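Scyllo-inositol 2-dehydrogenase (NADP(+)) IolW (Bacillus subtilis subsp. subtilis, PDB 3GDO) catalyses the reversible NADPH-dependent reduction of scyllo-inosose to scyllo-inositol and cannot use NADH in place of NADPH. Local coordinates at residues Phe131-Lys136 / Ser246-Tyr251; Ile183-His188 / Gly236-Ile241; Leu215-Gly220 / Ile330-Ala335; Tyr279-Thr284 / Lys290-Ile295. All coordinates share one frame; numbering follows the deposited sequence.

All four contacts reach the mixed sheet of the C-terminal alpha/beta domain. Interactions 1, 2 and 3 pack helices on it; interaction 4 joins the two strands of the hairpin at its edge within this chain. The centres of interactions 1 and 2 lie about 9 Å apart, their strands being sheet neighbours with Phe-248 N 2.8 Å from Ile-241 O. Interaction 4 continues the sheet beyond 246-250, where Ser-247 O is 2.8 Å from Thr-283 N. Interaction 3 joins interaction 2 through Ile-183, whose CD1 is 3.7 Å from Ile-333 CG1, but its centre is about 29 Å from that of interaction 4. The parallel Rossmann sheet, dinucleotide-binding in this family, gives no strand to any contact.

Interaction 1: residues Phe131-Lys136 / Ser246-Tyr251; sequences FLTIKK and SSFIKY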
loop_
_atom_site.group_PDB
_atom_site.type_symbol
_atom_site.label_atom_id
_atom_site.label_comp_id
_atom_site.label_asym_id
_atom_site.label_seq_id
_atom_site.Cartn_x
_atom_site.Cartn_y
_atom_site.Cartn_z
ATOM N N PHE B 131 -10.102 -15.202 0.719
ATOM C CA PHE B 131 -11.301 -14.419 0.491
ATOM C C PHE B 131 -12.518 -15.008 1.220
ATOM O O PHE B 131 -13.314 -14.277 1.790
ATOM C CB PHE B 131 -11.579 -14.231 -1.001
ATOM C CG PHE B 131 -12.634 -13.199 -1.281
ATOM C CD1 PHE B 131 -12.393 -11.865 -1.049
ATOM C CD2 PHE B 131 -13.869 -13.566 -1.783
ATOM C CE1 PHE B 131 -13.366 -10.917 -1.283
ATOM C CE2 PHE B 131 -14.858 -12.634 -2.016
ATOM C CZ PHE B 131 -14.606 -11.297 -1.784
ATOM N N LEU B 132 -12.623 -16.324 1.251
ATOM C CA LEU B 132 -13.721 -16.952 1.947
ATOM C C LEU B 132 -13.619 -16.621 3.423
ATOM O O LEU B 132 -14.642 -16.344 4.062
ATOM C CB LEU B 132 -13.733 -18.477 1.724
ATOM C CG LEU B 132 -14.268 -18.928 0.348
ATOM C CD1 LEU B 132 -14.308 -20.453 0.312
ATOM C CD2 LEU B 132 -15.665 -18.306 0.009
ATOM N N THR B 133 -12.389 -16.653 3.942
ATOM C CA THR B 133 -12.123 -16.347 5.356
ATOM C C THR B 133 -12.590 -14.932 5.715
ATOM O O THR B 133 -13.347 -14.761 6.674
ATOM C CB THR B 133 -10.654 -16.541 5.668
ATOM O OG1 THR B 133 -10.270 -17.851 5.234
ATOM C CG2 THR B 133 -10.337 -16.312 7.179
ATOM N N ILE B 134 -12.150 -13.941 4.935
ATOM C CA ILE B 134 -12.683 -12.565 4.985
ATOM C C ILE B 134 -14.228 -12.422 4.976
ATOM O O ILE B 134 -14.802 -11.706 5.825
ATOM C CB ILE B 134 -12.051 -11.686 3.875
ATOM C CG1 ILE B 134 -10.550 -11.426 4.167
ATOM C CG2 ILE B 134 -12.838 -10.358 3.674
ATOM C CD1 ILE B 134 -9.698 -11.152 2.834
ATOM N N LYS B 135 -14.896 -13.055 4.014
ATOM C CA LYS B 135 -16.375 -13.058 4.014
ATOM C C LYS B 135 -16.959 -13.673 5.304
ATOM O O LYS B 135 -17.950 -13.191 5.837
ATOM C CB LYS B 135 -16.931 -13.781 2.783
ATOM C CG LYS B 135 -16.944 -12.898 1.543
ATOM C CD LYS B 135 -17.490 -13.622 0.314
ATOM C CE LYS B 135 -18.968 -13.991 0.482
ATOM N NZ LYS B 135 -19.555 -14.302 -0.829
ATOM N N LYS B 136 -16.331 -14.725 5.806
ATOM C CA LYS B 136 -16.781 -15.312 7.064
ATOM C C LYS B 136 -16.592 -14.346 8.265
ATOM O O LYS B 136 -17.508 -14.188 9.099
ATOM C CB LYS B 136 -16.096 -16.648 7.302
ATOM C CG LYS B 136 -16.775 -17.491 8.357
ATOM C CD LYS B 136 -15.892 -18.644 8.761
ATOM C CE LYS B 136 -16.701 -19.757 9.415
ATOM N NZ LYS B 136 -15.841 -20.466 10.407
ATOM N N SER B 246 -11.180 -3.448 14.471
ATOM C CA SER B 246 -10.341 -4.576 14.128
ATOM C C SER B 246 -9.638 -4.390 12.783
ATOM O O SER B 246 -10.055 -3.569 11.956
ATOM C CB SER B 246 -11.189 -5.844 14.113
ATOM O OG SER B 246 -12.332 -5.636 13.308
ATOM N N SER B 247 -8.572 -5.166 12.614
ATOM C CA SER B 247 -7.724 -5.230 11.427
ATOM C C SER B 247 -7.479 -6.697 11.123
ATOM O O SER B 247 -7.255 -7.518 12.064
ATOM C CB SER B 247 -6.356 -4.621 11.715
ATOM O OG SER B 247 -6.373 -3.217 11.735
ATOM N N PHE B 248 -7.506 -7.037 9.838
ATOM C CA PHE B 248 -7.145 -8.387 9.381
ATOM C C PHE B 248 -5.964 -8.257 8.451
ATOM O O PHE B 248 -6.030 -7.505 7.463
ATOM C CB PHE B 248 -8.331 -9.061 8.676
ATOM C CG PHE B 248 -8.132 -10.541 8.403
ATOM C CD1 PHE B 248 -7.937 -11.441 9.456
ATOM C CD2 PHE B 248 -8.159 -11.031 7.090
ATOM C CE1 PHE B 248 -7.753 -12.801 9.220
ATOM C CE2 PHE B 248 -7.978 -12.386 6.823
ATOM C CZ PHE B 248 -7.775 -13.292 7.896
ATOM N N ILE B 249 -4.857 -8.927 8.774
ATOM C CA ILE B 249 -3.638 -8.841 7.935
ATOM C C ILE B 249 -3.244 -10.239 7.576
ATOM O O ILE B 249 -3.100 -11.081 8.471
ATOM C CB ILE B 249 -2.422 -8.227 8.632
ATOM C CG1 ILE B 249 -2.724 -6.864 9.304
ATOM C CG2 ILE B 249 -1.211 -8.186 7.654
ATOM C CD1 ILE B 249 -3.161 -5.817 8.407
ATOM N N LYS B 250 -3.081 -10.519 6.286
ATOM C CA LYS B 250 -2.789 -11.893 5.880
ATOM C C LYS B 250 -1.845 -11.972 4.696
ATOM O O LYS B 250 -1.994 -11.197 3.724
ATOM C CB LYS B 250 -4.104 -12.632 5.548
ATOM C CG LYS B 250 -3.871 -14.115 5.197
ATOM C CD LYS B 250 -5.209 -14.890 4.963
ATOM C CE LYS B 250 -4.946 -16.379 4.706
ATOM N NZ LYS B 250 -3.769 -16.636 3.712
ATOM N N TYR B 251 -0.915 -12.921 4.765
ATOM C CA TYR B 251 -0.009 -13.246 3.657
ATOM C C TYR B 251 -0.467 -14.507 2.894
ATOM O O TYR B 251 -1.225 -15.315 3.408
ATOM C CB TYR B 251 1.413 -13.510 4.165
ATOM C CG TYR B 251 2.150 -12.335 4.798
ATOM C CD1 TYR B 251 3.277 -11.787 4.162
ATOM C CD2 TYR B 251 1.726 -11.788 6.009
ATOM C CE1 TYR B 251 3.986 -10.711 4.705
ATOM C CE2 TYR B 251 2.435 -10.698 6.602
ATOM C CZ TYR B 251 3.569 -10.179 5.929
ATOM O OH TYR B 251 4.282 -9.157 6.463
#
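Phe-248 reaches from its strand to Ile-134 and Thr-133 on helix 129-139, and its ring carries the whole apolar contact. CG stands anti to the backbone N (chi1 -169°), and the CB of Phe-248 points toward the helix. Ile-134 CG1 is 3.8 Å from Phe-248 CD2 and equally near CE2, so it comes obliquely to the CD2-CE2 bond. Thr-133 adds its methyl: CG2 lies 4.0 Å from Phe-248 CZ, the two side chains crossing at about a right angle. With chi1 at -53°, Thr-133 OG1 lies beside its own backbone N and bonds to Asn-129 O and Val-298 N, which leaves CG2 for the ring. Lys-250, whose CB also points toward the helix, ends instead in a hydrogen bond from NZ to Tyr-251 O (2.9 Å) and a salt bridge with Asp-274. With the nearest CA atoms, those of Ile-134 and Phe-248, 8.2 Å apart, this is helix-on-sheet packing in an alpha/beta domain of the Gfo/Idh/MocA family.

Interaction 2: residues Ile183-His188 / Gly236-Ile241; sequences IDQTLH and GPRYQI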
loop_
_atom_site.group_PDB
_atom_site.type_symbol
_atom_site.label_atom_id
_atom_site.label_comp_id
_atom_site.label_asym_id
_atom_site.label_seq_id
_atom_site.Cartn_x
_atom_site.Cartn_y
_atom_site.Cartn_z
ATOM N N ILE B 183 -10.062 -6.879 -8.122
ATOM C CA ILE B 183 -11.127 -5.937 -8.428
ATOM C C ILE B 183 -12.499 -6.617 -8.223
ATOM O O ILE B 183 -13.401 -6.046 -7.603
ATOM C CB ILE B 183 -10.992 -5.414 -9.867
ATOM C CG1 ILE B 183 -9.826 -4.428 -9.965
ATOM C CG2 ILE B 183 -12.310 -4.735 -10.362
ATOM C CD1 ILE B 183 -9.444 -4.075 -11.452
ATOM N N ASP B 184 -12.643 -7.839 -8.710
ATOM C CA ASP B 184 -13.920 -8.555 -8.606
ATOM C C ASP B 184 -14.274 -8.743 -7.136
ATOM O O ASP B 184 -15.452 -8.563 -6.711
ATOM C CB ASP B 184 -13.860 -9.929 -9.319
ATOM C CG ASP B 184 -15.157 -10.758 -9.133
ATOM O OD1 ASP B 184 -16.183 -10.396 -9.748
ATOM O OD2 ASP B 184 -15.159 -11.778 -8.369
ATOM N N GLN B 185 -13.257 -9.101 -6.352
ATOM C CA GLN B 185 -13.450 -9.337 -4.925
ATOM C C GLN B 185 -13.944 -8.057 -4.261
ATOM O O GLN B 185 -14.895 -8.075 -3.459
ATOM C CB GLN B 185 -12.144 -9.779 -4.291
ATOM C CG GLN B 185 -11.785 -11.224 -4.631
ATOM C CD GLN B 185 -10.514 -11.723 -3.943
ATOM O OE1 GLN B 185 -9.684 -10.942 -3.494
ATOM N NE2 GLN B 185 -10.373 -13.031 -3.852
ATOM N N THR B 186 -13.305 -6.945 -4.630
ATOM C CA THR B 186 -13.636 -5.634 -4.064
ATOM C C THR B 186 -15.054 -5.220 -4.430
ATOM O O THR B 186 -15.796 -4.702 -3.563
ATOM C CB THR B 186 -12.650 -4.518 -4.508
ATOM O OG1 THR B 186 -11.295 -4.976 -4.324
ATOM C CG2 THR B 186 -12.877 -3.273 -3.704
ATOM N N LEU B 187 -15.418 -5.401 -5.708
ATOM C CA LEU B 187 -16.783 -5.082 -6.174
ATOM C C LEU B 187 -17.774 -5.988 -5.445
ATOM O O LEU B 187 -18.827 -5.538 -5.020
ATOM C CB LEU B 187 -16.896 -5.266 -7.664
ATOM C CG LEU B 187 -16.024 -4.302 -8.495
ATOM C CD1 LEU B 187 -16.328 -4.508 -9.945
ATOM C CD2 LEU B 187 -16.167 -2.871 -8.093
ATOM N N HIS B 188 -17.386 -7.238 -5.242
ATOM C CA HIS B 188 -18.247 -8.211 -4.585
ATOM C C HIS B 188 -18.554 -7.745 -3.185
ATOM O O HIS B 188 -19.698 -7.834 -2.724
ATOM C CB HIS B 188 -17.608 -9.608 -4.555
ATOM C CG HIS B 188 -18.520 -10.687 -4.048
ATOM N ND1 HIS B 188 -19.726 -10.995 -4.654
ATOM C CD2 HIS B 188 -18.405 -11.526 -2.992
ATOM C CE1 HIS B 188 -20.296 -11.999 -4.007
ATOM N NE2 HIS B 188 -19.520 -12.335 -2.994
ATOM N N GLY B 236 4.615 -8.428 0.546
ATOM C CA GLY B 236 4.112 -8.091 1.866
ATOM C C GLY B 236 2.800 -8.829 2.037
ATOM O O GLY B 236 2.516 -9.760 1.301
ATOM N N PRO B 237 1.978 -8.418 2.997
ATOM C CA PRO B 237 0.654 -9.024 3.074
ATOM C C PRO B 237 -0.174 -8.867 1.769
ATOM O O PRO B 237 -0.077 -7.834 1.049
ATOM C CB PRO B 237 -0.030 -8.222 4.154
ATOM C CG PRO B 237 0.999 -7.336 4.772
ATOM C CD PRO B 237 2.188 -7.326 3.958
ATOM N N ARG B 238 -0.908 -9.923 1.440
ATOM C CA ARG B 238 -1.905 -9.917 0.345
ATOM C C ARG B 238 -3.060 -8.988 0.745
ATOM O O ARG B 238 -3.441 -8.104 -0.032
ATOM C CB ARG B 238 -2.415 -11.324 0.043
ATOM C CG ARG B 238 -3.502 -11.345 -1.069
ATOM C CD ARG B 238 -3.706 -12.739 -1.648
ATOM N NE ARG B 238 -4.839 -12.822 -2.600
ATOM C CZ ARG B 238 -4.736 -12.795 -3.934
ATOM N NH1 ARG B 238 -3.541 -12.624 -4.535
ATOM N NH2 ARG B 238 -5.843 -12.937 -4.682
ATOM N N TYR B 239 -3.578 -9.168 1.955
ATOM C CA TYR B 239 -4.667 -8.333 2.509
ATOM C C TYR B 239 -4.268 -7.566 3.750
ATOM O O TYR B 239 -3.703 -8.118 4.686
ATOM C CB TYR B 239 -5.931 -9.164 2.872
ATOM C CG TYR B 239 -6.488 -9.927 1.684
ATOM C CD1 TYR B 239 -7.387 -9.309 0.800
ATOM C CD2 TYR B 239 -6.070 -11.216 1.408
ATOM C CE1 TYR B 239 -7.880 -9.977 -0.309
ATOM C CE2 TYR B 239 -6.549 -11.889 0.286
ATOM C CZ TYR B 239 -7.448 -11.253 -0.571
ATOM O OH TYR B 239 -7.924 -11.906 -1.696
ATOM N N GLN B 240 -4.641 -6.300 3.766
ATOM C CA GLN B 240 -4.628 -5.502 4.969
ATOM C C GLN B 240 -5.948 -4.776 5.009
ATOM O O GLN B 240 -6.239 -3.870 4.162
ATOM C CB GLN B 240 -3.461 -4.485 4.964
ATOM C CG GLN B 240 -2.072 -5.125 4.841
ATOM C CD GLN B 240 -0.940 -4.112 4.590
ATOM O OE1 GLN B 240 -0.589 -3.322 5.456
ATOM N NE2 GLN B 240 -0.351 -4.171 3.397
ATOM N N ILE B 241 -6.750 -5.141 6.006
ATOM C CA ILE B 241 -8.097 -4.600 6.105
ATOM C C ILE B 241 -8.360 -3.988 7.477
ATOM O O ILE B 241 -8.243 -4.696 8.489
ATOM C CB ILE B 241 -9.156 -5.698 5.846
ATOM C CG1 ILE B 241 -8.852 -6.493 4.573
ATOM C CG2 ILE B 241 -10.564 -5.060 5.772
ATOM C CD1 ILE B 241 -9.765 -7.731 4.384
HETATM O O HOH W 1 -7.846 -14.384 -3.297
#
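A classic beta bulge, in which Arg-238 and Tyr-239 both face Lys-250, carries the tyrosine hydroxyl that meets Gln-185 on helix 174-190. Tyr-239 OH donates to Gln-185 OE1 at 2.7 Å. The C=O...donor angle is 117° and the donor is tilted 16° from the carbonyl plane, so the hydroxyl comes to one flank of the oxygen and not head-on. OE1 lies at the ring's edge, in its plane, while amide and ring planes are 33° apart. Gln-185 runs extended beyond CG, which carries the amide across to the sheet. A water completes the network: it accepts from Gln-185 NE2 at 2.9 Å and from Arg-238 NH2 at 2.8 Å, and donates to Tyr-239 OH at 3.0 Å. Arg-238 NE adds a weak bond to Tyr-239 OH (3.3 Å). NE2 of Gln-185 bonds to Arg-125 O, which helps fix the amide's rotation. A leucine in place of the glutamine would probably leave the buried tyrosine hydroxyl without its acceptor and the water without one of its donors. Ile-134 of helix 129-139 and Tyr-149 of the adjoining strand pack on Tyr-239; the polar bridge ties helix 174-190 to a bulged strand, helix-on-sheet packing within the alpha/beta domain.

Interaction 3: residues Leu215-Gly220 / Ile330-Ala335; sequences LTLDYG and IRIIEA
No flat group takes part where Leu-215 and Leu-217 meet Ile-332: neither ring face nor ring edge is used, and the surfaces are branched aliphatic ones. A single methyl of the helix serves both leucines. Ile-332 CG2 is 4.0 Å from Leu-215 CD2 and 4.1 Å from Leu-217 CD1, near van der Waals separation. The isoleucine's chi1 of -65° puts CG1 beside its backbone N and CG2 anti to that atom, the branch that meets the strand. Both leucines, two residues apart on one strand face, point their CB atoms toward the helix, and their side chains pass Ile-332 at an oblique angle. Beyond the contact, Asp-218 OD1 accepts from Gly-220 N at 2.8 Å (N-H...acceptor 157°), an Asx turn just where strand 212-219 ends. Ile-332 also touches Pro-193 and Val-196, Leu-215 touches Leu-175 of helix 174-190, and Ile-333 touches Tyr-176 and Ile-183 of the same helix. Helix 323-342 thus lies over strands 212-219 and 195-201, with helix 174-190 beside it.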
loop_
_atom_site.group_PDB
_atom_site.type_symbol
_atom_site.label_atom_id
_atom_site.label_comp_id
_atom_site.label_asym_id
_atom_site.label_seq_id
_atom_site.Cartn_x
_atom_site.Cartn_y
_atom_site.Cartn_z
ATOM N N LEU B 215 -4.207 0.928 -8.066
ATOM C CA LEU B 215 -5.523 1.552 -8.220
ATOM C C LEU B 215 -6.090 1.973 -6.878
ATOM O O LEU B 215 -5.981 1.233 -5.899
ATOM C CB LEU B 215 -6.515 0.547 -8.846
ATOM C CG LEU B 215 -6.663 0.379 -10.356
ATOM C CD1 LEU B 215 -5.337 -0.047 -11.010
ATOM C CD2 LEU B 215 -7.734 -0.685 -10.591
ATOM N N THR B 216 -6.705 3.144 -6.843
ATOM C CA THR B 216 -7.500 3.551 -5.695
ATOM C C THR B 216 -8.977 3.614 -6.114
ATOM O O THR B 216 -9.338 4.388 -7.043
ATOM C CB THR B 216 -7.063 4.945 -5.149
ATOM O OG1 THR B 216 -5.678 4.903 -4.752
ATOM C CG2 THR B 216 -7.947 5.376 -3.964
ATOM N N LEU B 217 -9.799 2.812 -5.460
ATOM C CA LEU B 217 -11.273 2.890 -5.616
ATOM C C LEU B 217 -11.915 3.677 -4.482
ATOM O O LEU B 217 -11.825 3.298 -3.294
ATOM C CB LEU B 217 -11.920 1.507 -5.754
ATOM C CG LEU B 217 -11.801 0.767 -7.097
ATOM C CD1 LEU B 217 -10.372 0.571 -7.573
ATOM C CD2 LEU B 217 -12.496 -0.616 -7.027
ATOM N N ASP B 218 -12.529 4.796 -4.877
ATOM C CA ASP B 218 -12.991 5.797 -3.943
ATOM C C ASP B 218 -14.418 5.447 -3.524
ATOM O O ASP B 218 -15.345 5.522 -4.336
ATOM C CB ASP B 218 -12.905 7.201 -4.601
ATOM C CG ASP B 218 -13.430 8.345 -3.690
ATOM O OD1 ASP B 218 -13.714 8.137 -2.483
ATOM O OD2 ASP B 218 -13.559 9.475 -4.215
ATOM N N TYR B 219 -14.572 5.015 -2.282
ATOM C CA TYR B 219 -15.899 4.809 -1.703
ATOM C C TYR B 219 -16.128 5.831 -0.570
ATOM O O TYR B 219 -16.729 5.494 0.422
ATOM C CB TYR B 219 -16.005 3.420 -1.108
ATOM C CG TYR B 219 -15.921 2.251 -2.085
ATOM C CD1 TYR B 219 -17.094 1.649 -2.602
ATOM C CD2 TYR B 219 -14.686 1.719 -2.464
ATOM C CE1 TYR B 219 -17.029 0.544 -3.484
ATOM C CE2 TYR B 219 -14.611 0.612 -3.321
ATOM C CZ TYR B 219 -15.782 0.037 -3.841
ATOM O OH TYR B 219 -15.677 -1.033 -4.693
ATOM N N GLY B 220 -15.597 7.047 -0.688
ATOM C CA GLY B 220 -15.826 8.086 0.341
ATOM C C GLY B 220 -14.932 7.840 1.548
ATOM O O GLY B 220 -13.701 8.000 1.481
ATOM N N ILE B 330 -14.504 -4.925 -15.905
ATOM C CA ILE B 330 -13.952 -4.288 -17.095
ATOM C C ILE B 330 -14.116 -2.795 -17.040
ATOM O O ILE B 330 -13.232 -2.072 -17.425
ATOM C CB ILE B 330 -14.575 -4.858 -18.406
ATOM C CG1 ILE B 330 -14.409 -6.389 -18.465
ATOM C CG2 ILE B 330 -13.942 -4.216 -19.618
ATOM C CD1 ILE B 330 -12.966 -6.914 -18.058
ATOM N N ARG B 331 -15.249 -2.334 -16.525
ATOM C CA ARG B 331 -15.487 -0.910 -16.325
ATOM C C ARG B 331 -14.423 -0.284 -15.409
ATOM O O ARG B 331 -13.944 0.830 -15.661
ATOM C CB ARG B 331 -16.876 -0.686 -15.707
ATOM C CG ARG B 331 -18.023 -0.803 -16.718
ATOM C CD ARG B 331 -19.180 0.124 -16.353
ATOM N NE ARG B 331 -20.323 -0.673 -15.940
ATOM C CZ ARG B 331 -21.245 -1.137 -16.783
ATOM N NH1 ARG B 331 -21.152 -0.866 -18.089
ATOM N NH2 ARG B 331 -22.256 -1.886 -16.323
ATOM N N ILE B 332 -14.058 -1.001 -14.340
ATOM C CA ILE B 332 -13.050 -0.456 -13.422
ATOM C C ILE B 332 -11.708 -0.466 -14.112
ATOM O O ILE B 332 -10.951 0.490 -13.966
ATOM C CB ILE B 332 -12.931 -1.275 -12.111
ATOM C CG1 ILE B 332 -14.224 -1.179 -11.321
ATOM C CG2 ILE B 332 -11.688 -0.780 -11.236
ATOM C CD1 ILE B 332 -14.596 0.240 -10.948
ATOM N N ILE B 333 -11.417 -1.542 -14.863
ATOM C CA ILE B 333 -10.139 -1.652 -15.586
ATOM C C ILE B 333 -9.962 -0.508 -16.609
ATOM O O ILE B 333 -8.908 0.122 -16.644
ATOM C CB ILE B 333 -9.963 -3.041 -16.225
ATOM C CG1 ILE B 333 -9.704 -4.083 -15.128
ATOM C CG2 ILE B 333 -8.815 -3.072 -17.160
ATOM C CD1 ILE B 333 -9.708 -5.472 -15.662
ATOM N N GLU B 334 -11.013 -0.195 -17.375
ATOM C CA GLU B 334 -10.941 0.885 -18.383
ATOM C C GLU B 334 -10.783 2.248 -17.765
ATOM O O GLU B 334 -10.041 3.093 -18.280
ATOM C CB GLU B 334 -12.177 0.868 -19.327
ATOM C CG GLU B 334 -12.122 -0.247 -20.390
ATOM C CD GLU B 334 -13.252 -0.147 -21.476
ATOM O OE1 GLU B 334 -12.944 0.184 -22.645
ATOM O OE2 GLU B 334 -14.436 -0.404 -21.160
ATOM N N ALA B 335 -11.452 2.466 -16.644
ATOM C CA ALA B 335 -11.336 3.741 -15.919
ATOM C C ALA B 335 -9.935 3.936 -15.297
ATOM O O ALA B 335 -9.399 5.039 -15.285
ATOM C CB ALA B 335 -12.425 3.862 -14.830
#

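Interaction 4: residues Tyr279-Thr284 / Lys290-Ile295; sequences YGKLTT and KKTETI
The beta hairpin of strands 280-286 and 289-295 brings Thr-283 opposite Thr-292, a non-hydrogen-bonded pair whose side chains bond instead: OG1 to OG1, 3.0 Å, with either as donor. In both residues OG1 lies beside the backbone N (chi1 -64° and -70°), which turns the hydroxyls to each other on one sheet face. An alanine in place of Thr-283 would probably leave the Thr-292 hydroxyl without this partner and open a gap beside Lys-290 CG, where the Thr-283 methyl sits. The antiparallel ladder, its strand directions 155° apart, holds Leu-282 N 2.8 Å from Glu-293 O and Glu-293 N 2.7 Å from Leu-282 O. Within this chain the hairpin forms the edge of the nine-stranded mixed sheet, strand 246-250 lying next to strand 280-286. On the other face Leu-282 CB packs on Ile-295 CG1 at 3.8 Å, and both side chains touch Phe-248. A water accepts from Gly-280 N (2.8 Å) and donates to Ile-295 O (2.7 Å).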
loop_
_atom_site.group_PDB
_atom_site.type_symbol
_atom_site.label_atom_id
_atom_site.label_comp_id
_atom_site.label_asym_id
_atom_site.label_seq_id
_atom_site.Cartn_x
_atom_site.Cartn_y
_atom_site.Cartn_z
ATOM N N TYR B 279 -1.984 -18.418 7.909
ATOM C CA TYR B 279 -3.282 -18.034 8.456
ATOM C C TYR B 279 -3.210 -16.541 8.778
ATOM O O TYR B 279 -2.152 -16.056 9.234
ATOM C CB TYR B 279 -3.617 -18.816 9.747
ATOM C CG TYR B 279 -3.915 -20.321 9.623
ATOM C CD1 TYR B 279 -4.069 -20.952 8.367
ATOM C CD2 TYR B 279 -4.092 -21.105 10.784
ATOM C CE1 TYR B 279 -4.367 -22.331 8.273
ATOM C CE2 TYR B 279 -4.387 -22.481 10.711
ATOM C CZ TYR B 279 -4.517 -23.082 9.453
ATOM O OH TYR B 279 -4.801 -24.417 9.379
ATOM N N GLY B 280 -4.302 -15.820 8.526
ATOM C CA GLY B 280 -4.359 -14.398 8.810
ATOM C C GLY B 280 -4.376 -14.069 10.302
ATOM O O GLY B 280 -4.797 -14.888 11.116
ATOM N N LYS B 281 -3.909 -12.872 10.654
ATOM C CA LYS B 281 -4.045 -12.353 12.018
ATOM C C LYS B 281 -5.113 -11.287 12.106
ATOM O O LYS B 281 -5.092 -10.290 11.356
ATOM C CB LYS B 281 -2.705 -11.826 12.552
ATOM C CG LYS B 281 -1.626 -12.884 12.446
ATOM C CD LYS B 281 -0.306 -12.509 13.098
ATOM C CE LYS B 281 0.553 -13.782 13.251
ATOM N NZ LYS B 281 1.926 -13.499 13.773
ATOM N N LEU B 282 -6.050 -11.516 13.023
ATOM C CA LEU B 282 -7.092 -10.563 13.338
ATOM C C LEU B 282 -6.742 -9.899 14.659
ATOM O O LEU B 282 -6.535 -10.575 15.674
ATOM C CB LEU B 282 -8.468 -11.250 13.456
ATOM C CG LEU B 282 -9.682 -10.362 13.747
ATOM C CD1 LEU B 282 -10.163 -9.629 12.501
ATOM C CD2 LEU B 282 -10.826 -11.182 14.340
ATOM N N THR B 283 -6.689 -8.576 14.632
ATOM C CA THR B 283 -6.444 -7.771 15.819
ATOM C C THR B 283 -7.725 -7.029 16.150
ATOM O O THR B 283 -8.296 -6.377 15.271
ATOM C CB THR B 283 -5.319 -6.807 15.566
ATOM O OG1 THR B 283 -4.134 -7.568 15.345
ATOM C CG2 THR B 283 -5.101 -5.887 16.756
ATOM N N THR B 284 -8.182 -7.181 17.402
ATOM C CA THR B 284 -9.392 -6.513 17.897
ATOM C C THR B 284 -9.121 -5.620 19.117
ATOM O O THR B 284 -8.433 -6.027 20.058
ATOM C CB THR B 284 -10.518 -7.539 18.212
ATOM O OG1 THR B 284 -10.722 -8.380 17.069
ATOM C CG2 THR B 284 -11.812 -6.830 18.541
ATOM N N LYS B 290 -6.165 -4.868 23.597
ATOM C CA LYS B 290 -5.820 -5.140 22.213
ATOM C C LYS B 290 -5.473 -6.619 22.139
ATOM O O LYS B 290 -4.549 -7.085 22.799
ATOM C CB LYS B 290 -4.647 -4.240 21.803
ATOM C CG LYS B 290 -4.054 -4.395 20.408
ATOM C CD LYS B 290 -3.175 -3.160 20.121
ATOM C CE LYS B 290 -1.850 -3.502 19.455
ATOM N NZ LYS B 290 -1.896 -3.425 17.965
ATOM N N LYS B 291 -6.252 -7.358 21.358
ATOM C CA LYS B 291 -6.146 -8.812 21.284
ATOM C C LYS B 291 -5.758 -9.195 19.847
ATOM O O LYS B 291 -6.324 -8.657 18.907
ATOM C CB LYS B 291 -7.501 -9.410 21.722
ATOM C CG LYS B 291 -7.796 -10.890 21.410
ATOM C CD LYS B 291 -9.065 -11.354 22.182
ATOM C CE LYS B 291 -9.883 -12.385 21.404
ATOM N NZ LYS B 291 -11.219 -12.653 22.019
ATOM N N THR B 292 -4.777 -10.085 19.688
ATOM C CA THR B 292 -4.428 -10.623 18.367
ATOM C C THR B 292 -4.725 -12.119 18.284
ATOM O O THR B 292 -4.311 -12.881 19.145
ATOM C CB THR B 292 -2.956 -10.304 17.971
ATOM O OG1 THR B 292 -2.835 -8.901 17.716
ATOM C CG2 THR B 292 -2.537 -11.049 16.702
ATOM N N GLU B 293 -5.430 -12.529 17.232
ATOM C CA GLU B 293 -5.853 -13.924 17.050
ATOM C C GLU B 293 -5.427 -14.443 15.671
ATOM O O GLU B 293 -5.593 -13.745 14.671
ATOM C CB GLU B 293 -7.362 -13.931 17.095
ATOM C CG GLU B 293 -8.040 -14.889 18.045
ATOM C CD GLU B 293 -9.545 -14.647 18.040
ATOM O OE1 GLU B 293 -9.976 -13.474 18.233
ATOM O OE2 GLU B 293 -10.303 -15.617 17.820
ATOM N N THR B 294 -4.884 -15.649 15.613
ATOM C CA THR B 294 -4.616 -16.323 14.346
ATOM C C THR B 294 -5.900 -17.024 13.875
ATOM O O THR B 294 -6.437 -17.861 14.602
ATOM C CB THR B 294 -3.422 -17.297 14.499
ATOM O OG1 THR B 294 -2.241 -16.533 14.713
ATOM C CG2 THR B 294 -3.194 -18.122 13.272
ATOM N N ILE B 295 -6.396 -16.673 12.678
ATOM C CA ILE B 295 -7.653 -17.234 12.139
ATOM C C ILE B 295 -7.390 -18.361 11.125
ATOM O O ILE B 295 -6.856 -18.099 10.034
ATOM C CB ILE B 295 -8.538 -16.154 11.466
ATOM C CG1 ILE B 295 -8.690 -14.913 12.359
ATOM C CG2 ILE B 295 -9.902 -16.727 11.071
ATOM C CD1 ILE B 295 -9.488 -15.130 13.650
HETATM O O HOH W 2 -6.723 -16.952 7.641
#